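Local atomic coordinates of flavoprotein (Thermotoga maritima, PDB entry 5V8S), a protein that probably transfers electrons as an FMN-binding oxidoreductase of the flavo-diiron family, holding a diiron centre in a metallo-beta-lactamase-like domain. Residues K152-V157 / M168-D173; P297-K301 / E312-D316. The protein carries 1 engineered substitution. All coordinates share one frame; numbering follows the deposited sequence.

Contact 1 (K152-V157 / M168-D173); sequences KKFKFV and MVTYLD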
loop_
_atom_site.group_PDB
_atom_site.type_symbol
_atom_site.label_atom_id
_atom_site.label_comp_id
_atom_site.label_asym_id
_atom_site.label_seq_id
_atom_site.Cartn_x
_atom_site.Cartn_y
_atom_site.Cartn_z
ATOM N N LYS A 152 47.845 7.377 11.342
ATOM C CA LYS A 152 47.353 6.524 10.275
ATOM C C LYS A 152 46.812 7.360 9.124
ATOM O O LYS A 152 46.356 8.492 9.311
ATOM C CB LYS A 152 46.234 5.605 10.787
ATOM C CG LYS A 152 46.657 4.765 11.999
ATOM C CD LYS A 152 47.692 3.728 11.627
ATOM C CE LYS A 152 47.972 2.801 12.793
ATOM N NZ LYS A 152 48.920 1.733 12.414
ATOM N N LYS A 153 46.837 6.771 7.935
ATOM C CA LYS A 153 46.305 7.394 6.733
ATOM C C LYS A 153 44.842 6.987 6.559
ATOM O O LYS A 153 44.540 5.801 6.382
ATOM C CB LYS A 153 47.127 6.907 5.550
ATOM C CG LYS A 153 46.724 7.436 4.196
ATOM C CD LYS A 153 47.584 6.796 3.094
ATOM C CE LYS A 153 49.084 7.077 3.269
ATOM N NZ LYS A 153 49.438 8.530 3.310
ATOM N N PHE A 154 43.932 7.959 6.629
ATOM C CA PHE A 154 42.524 7.750 6.295
ATOM C C PHE A 154 42.283 8.251 4.877
ATOM O O PHE A 154 42.624 9.387 4.563
ATOM C CB PHE A 154 41.643 8.561 7.244
ATOM C CG PHE A 154 41.523 7.979 8.634
ATOM C CD1 PHE A 154 42.559 8.078 9.538
ATOM C CD2 PHE A 154 40.353 7.332 9.035
ATOM C CE1 PHE A 154 42.452 7.554 10.811
ATOM C CE2 PHE A 154 40.235 6.815 10.308
ATOM C CZ PHE A 154 41.301 6.925 11.201
ATOM N N LYS A 155 41.707 7.416 4.023
ATOM C CA LYS A 155 41.466 7.773 2.635
ATOM C C LYS A 155 39.962 7.811 2.402
ATOM O O LYS A 155 39.253 6.875 2.772
ATOM C CB LYS A 155 42.109 6.747 1.704
ATOM C CG LYS A 155 41.969 7.075 0.227
ATOM C CD LYS A 155 42.732 6.085 -0.643
ATOM C CE LYS A 155 42.846 6.588 -2.071
ATOM N NZ LYS A 155 43.593 7.898 -2.146
ATOM N N PHE A 156 39.475 8.898 1.812
ATOM C CA PHE A 156 38.049 9.101 1.609
ATOM C C PHE A 156 37.719 8.938 0.134
ATOM O O PHE A 156 38.326 9.585 -0.725
ATOM C CB PHE A 156 37.626 10.469 2.147
ATOM C CG PHE A 156 37.933 10.621 3.597
ATOM C CD1 PHE A 156 37.089 10.100 4.546
ATOM C CD2 PHE A 156 39.133 11.180 4.006
ATOM C CE1 PHE A 156 37.389 10.179 5.886
ATOM C CE2 PHE A 156 39.435 11.270 5.341
ATOM C CZ PHE A 156 38.561 10.758 6.289
ATOM N N VAL A 157 36.753 8.075 -0.151
ATOM C CA VAL A 157 36.367 7.759 -1.514
ATOM C C VAL A 157 34.890 8.104 -1.665
ATOM O O VAL A 157 34.036 7.513 -0.990
ATOM C CB VAL A 157 36.611 6.277 -1.819
ATOM C CG1 VAL A 157 36.154 5.949 -3.222
ATOM C CG2 VAL A 157 38.095 5.916 -1.595
ATOM N N MET A 168 29.945 8.612 1.026
ATOM C CA MET A 168 31.346 8.292 0.830
ATOM C C MET A 168 31.678 7.089 1.703
ATOM O O MET A 168 30.895 6.674 2.559
ATOM C CB MET A 168 32.239 9.484 1.208
ATOM C CG MET A 168 32.223 9.830 2.671
ATOM S SD MET A 168 33.461 11.107 3.031
ATOM C CE MET A 168 33.417 11.085 4.811
ATOM N N VAL A 169 32.860 6.527 1.481
ATOM C CA VAL A 169 33.365 5.457 2.326
ATOM C C VAL A 169 34.751 5.868 2.804
ATOM O O VAL A 169 35.447 6.637 2.137
ATOM C CB VAL A 169 33.378 4.093 1.595
ATOM C CG1 VAL A 169 31.969 3.676 1.179
ATOM C CG2 VAL A 169 34.266 4.154 0.383
ATOM N N THR A 170 35.130 5.378 3.983
ATOM C CA THR A 170 36.400 5.701 4.621
ATOM C C THR A 170 37.265 4.446 4.641
ATOM O O THR A 170 36.837 3.397 5.130
ATOM C CB THR A 170 36.161 6.202 6.048
ATOM O OG1 THR A 170 35.406 7.418 6.014
ATOM C CG2 THR A 170 37.467 6.475 6.781
ATOM N N TYR A 171 38.469 4.557 4.098
ATOM C CA TYR A 171 39.404 3.440 3.962
ATOM C C TYR A 171 40.587 3.671 4.887
ATOM O O TYR A 171 41.262 4.693 4.780
ATOM C CB TYR A 171 39.884 3.381 2.521
ATOM C CG TYR A 171 40.876 2.289 2.219
ATOM C CD1 TYR A 171 40.445 0.993 2.000
ATOM C CD2 TYR A 171 42.246 2.550 2.125
ATOM C CE1 TYR A 171 41.334 -0.020 1.700
ATOM C CE2 TYR A 171 43.149 1.533 1.835
ATOM C CZ TYR A 171 42.692 0.250 1.626
ATOM O OH TYR A 171 43.587 -0.762 1.323
ATOM N N LEU A 172 40.835 2.725 5.786
ATOM C CA LEU A 172 41.903 2.810 6.781
ATOM C C LEU A 172 42.734 1.532 6.689
ATOM O O LEU A 172 42.386 0.528 7.314
ATOM C CB LEU A 172 41.295 2.946 8.167
ATOM C CG LEU A 172 42.306 2.976 9.309
ATOM C CD1 LEU A 172 43.249 4.164 9.191
ATOM C CD2 LEU A 172 41.571 2.972 10.636
ATOM N N ASP A 173 43.810 1.564 5.909
ATOM C CA ASP A 173 44.752 0.437 5.811
ATOM C C ASP A 173 44.052 -0.900 5.556
ATOM O O ASP A 173 44.344 -1.914 6.195
ATOM C CB ASP A 173 45.617 0.339 7.065
ATOM C CG ASP A 173 46.583 1.490 7.212
ATOM O OD1 ASP A 173 46.884 2.183 6.216
ATOM O OD2 ASP A 173 47.057 1.685 8.343
HETATM O O HOH W 1 48.291 4.277 7.459
HETATM O O HOH W 2 44.585 4.134 4.422
#

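Contact 2 (P297-K301 / E312-D316); sequences PVVYK and EILKD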
loop_
_atom_site.group_PDB
_atom_site.type_symbol
_atom_site.label_atom_id
_atom_site.label_comp_id
_atom_site.label_asym_id
_atom_site.label_seq_id
_atom_site.Cartn_x
_atom_site.Cartn_y
_atom_site.Cartn_z
ATOM N N PRO A 297 8.409 -21.513 -8.905
ATOM C CA PRO A 297 7.811 -20.192 -8.727
ATOM C C PRO A 297 7.853 -19.729 -7.288
ATOM O O PRO A 297 7.712 -20.516 -6.352
ATOM C CB PRO A 297 6.352 -20.404 -9.162
ATOM C CG PRO A 297 6.336 -21.635 -9.923
ATOM C CD PRO A 297 7.404 -22.494 -9.344
ATOM N N VAL A 298 8.007 -18.413 -7.133
ATOM C CA VAL A 298 7.742 -17.703 -5.886
ATOM C C VAL A 298 6.516 -16.845 -6.148
ATOM O O VAL A 298 6.483 -16.118 -7.140
ATOM C CB VAL A 298 8.943 -16.831 -5.486
ATOM C CG1 VAL A 298 8.649 -16.088 -4.213
ATOM C CG2 VAL A 298 10.201 -17.702 -5.341
ATOM N N VAL A 299 5.497 -16.968 -5.303
ATOM C CA VAL A 299 4.160 -16.452 -5.611
ATOM C C VAL A 299 3.741 -15.402 -4.596
ATOM O O VAL A 299 3.798 -15.634 -3.380
ATOM C CB VAL A 299 3.124 -17.593 -5.676
ATOM C CG1 VAL A 299 1.750 -17.060 -6.065
ATOM C CG2 VAL A 299 3.582 -18.682 -6.665
ATOM N N TYR A 300 3.279 -14.263 -5.106
ATOM C CA TYR A 300 2.752 -13.180 -4.286
ATOM C C TYR A 300 1.348 -12.843 -4.765
ATOM O O TYR A 300 1.174 -12.403 -5.905
ATOM C CB TYR A 300 3.651 -11.950 -4.372
ATOM C CG TYR A 300 4.970 -12.186 -3.696
ATOM C CD1 TYR A 300 5.051 -12.200 -2.314
ATOM C CD2 TYR A 300 6.130 -12.410 -4.431
ATOM C CE1 TYR A 300 6.256 -12.409 -1.671
ATOM C CE2 TYR A 300 7.344 -12.646 -3.789
ATOM C CZ TYR A 300 7.400 -12.654 -2.413
ATOM O OH TYR A 300 8.608 -12.872 -1.764
ATOM N N LYS A 301 0.364 -13.018 -3.892
ATOM C CA LYS A 301 -1.039 -12.844 -4.240
ATOM C C LYS A 301 -1.681 -11.772 -3.367
ATOM O O LYS A 301 -1.646 -11.866 -2.140
ATOM C CB LYS A 301 -1.809 -14.163 -4.027
ATOM C CG LYS A 301 -3.319 -14.059 -4.273
ATOM C CD LYS A 301 -4.176 -15.110 -3.520
ATOM C CE LYS A 301 -3.529 -16.438 -3.327
ATOM N NZ LYS A 301 -4.486 -17.377 -2.634
ATOM N N GLU A 312 9.081 -7.675 0.382
ATOM C CA GLU A 312 9.379 -9.064 0.058
ATOM C C GLU A 312 9.255 -9.330 -1.438
ATOM O O GLU A 312 10.058 -10.076 -2.005
ATOM C CB GLU A 312 8.444 -9.977 0.837
ATOM C CG GLU A 312 8.691 -9.987 2.320
ATOM C CD GLU A 312 10.020 -10.641 2.674
ATOM O OE1 GLU A 312 10.316 -11.713 2.110
ATOM O OE2 GLU A 312 10.748 -10.096 3.514
ATOM N N ILE A 313 8.259 -8.743 -2.094
ATOM C CA ILE A 313 8.202 -8.818 -3.552
ATOM C C ILE A 313 9.498 -8.297 -4.153
ATOM O O ILE A 313 10.119 -8.944 -5.001
ATOM C CB ILE A 313 6.987 -8.039 -4.083
ATOM C CG1 ILE A 313 5.689 -8.684 -3.590
ATOM C CG2 ILE A 313 7.006 -8.001 -5.612
ATOM C CD1 ILE A 313 4.432 -7.865 -3.856
ATOM N N LEU A 314 9.923 -7.112 -3.720
ATOM C CA LEU A 314 11.080 -6.462 -4.319
ATOM C C LEU A 314 12.340 -7.293 -4.121
ATOM O O LEU A 314 13.163 -7.410 -5.034
ATOM C CB LEU A 314 11.226 -5.066 -3.729
ATOM C CG LEU A 314 10.218 -4.032 -4.223
ATOM C CD1 LEU A 314 10.370 -2.782 -3.428
ATOM C CD2 LEU A 314 10.403 -3.724 -5.678
ATOM N N LYS A 315 12.482 -7.915 -2.949
ATOM C CA LYS A 315 13.647 -8.742 -2.660
ATOM C C LYS A 315 13.816 -9.878 -3.656
ATOM O O LYS A 315 14.956 -10.310 -3.924
ATOM C CB LYS A 315 13.495 -9.311 -1.257
ATOM C CG LYS A 315 14.466 -10.378 -0.881
ATOM C CD LYS A 315 13.956 -11.142 0.332
ATOM C CE LYS A 315 12.902 -12.155 -0.055
ATOM N NZ LYS A 315 12.559 -12.971 1.129
ATOM N N ASP A 316 12.717 -10.390 -4.188
ATOM C CA ASP A 316 12.779 -11.567 -5.044
ATOM C C ASP A 316 12.998 -11.244 -6.515
ATOM O O ASP A 316 13.253 -12.167 -7.293
ATOM C CB ASP A 316 11.518 -12.427 -4.834
ATOM C CG ASP A 316 11.680 -13.394 -3.661
ATOM O OD1 ASP A 316 12.762 -14.012 -3.559
ATOM O OD2 ASP A 316 10.786 -13.503 -2.815
#

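Contact 1 (K152-V157 / M168-D173)
An antiparallel beta hairpin of the metallo-beta-lactamase-like domain pairs Lys155, Phe156 and Val157 with Tyr171, Thr170 and Val169. Two hydrogen-bonded pairs carry the ladder. Lys155 N gives to Tyr171 O at 2.9 Å, and Tyr171 N returns a bond to Lys155 O. Val157 and Val169 repeat this, and Val157 N reaches Val169 O nearly straight, with an N-H...O angle of 175°. The side chains of Phe154, Phe156, Thr170 and Leu172 share one face, which packs on Ile94 of strand 92-94 and on strand 50-59. There Leu172, its CG opposite the backbone N (chi1 177°), sets CD1 over the centre of the Phe154 ring, 3.8 Å from its centroid, a CH-pi contact. Thr170 CG2 meets the same ring in plane, at the edge. Phe156 and Met168 lie side by side and point the same way. Met168 CE is 3.8 Å from Phe156 CD1, and the sulfur makes an oblique Met-aromatic contact. Thr170 OG1 turns to Asn96 for its hydrogen bond. Lys153 NZ and Lys155 NZ both form salt bridges with Glu146, and Lys155 NZ also hydrogen-bonds Gly144 O. At the hairpin's open end, one water accepts from Lys153 N at 2.9 Å and donates to Asp173 OD1 at 2.8 Å.

Contact 2 (P297-K301 / E312-D316)
Tyr300 reaches from its strand to the helix and presents one ring face to Ile313. Ile313 CG1 lies over that face, 20° off the ring normal and closest to Tyr300 CG at 3.6 Å. It is displaced from the ring centre toward the rim, in a CH-pi contact. The two side chains slide past each other in opposite directions. With Tyr300 CG opposite the carbonyl carbon (chi1 -69°), the ring points across toward the helix and carries OH to Asp316. The Asp316 side chain crosses the tyrosine at about a right angle. Its OD2 lies at the ring edge, in plane, and accepts a very short hydrogen bond of 2.5 Å from Tyr300 OH. Ring and carboxylate planes are 37° apart. The contact belongs to the flavodoxin-like domain, a parallel beta sheet flanked by helices. Strand 296-302 is an outermost strand of that sheet within the chain. The axes of 297-301 and 312-316 run roughly antiparallel and approach to 9.9 Å. Asp316 OD1 has a second partner, a salt bridge to Lys267, which probably helps fix the carboxylate. Val298 CG1 touches Asp316 OD2 at 3.6 Å from the strand side. Glu312 CB lies 3.9 Å from Tyr300 OH. Glu312 OE1 takes a salt bridge from Lys315 NZ at 2.8 Å, on the syn side, and OE2 pairs with Lys208 of helix 196-214.

Contacts 1 and 2 lie in different domains, on opposite sides of the chain's centre, with nearest atoms about 22 Å apart. They share no strand or helix. Contact 1 is partly buried and joins two neighbouring strands of one sheet, so backbone hydrogen bonds and side-chain packing both hold it. Contact 2 is a surface contact of smaller area. It joins a strand to a helix, and side chains do most of the bridging. Aromatic rings serve both, but differently. The phenylalanines of 152-157 pack against aliphatic groups and a methionine, while the tyrosine of 297-301 adds a hydroxyl bond to a carboxylate. In contact 1 the Val169 side chain is about 12 Å from the diiron centre.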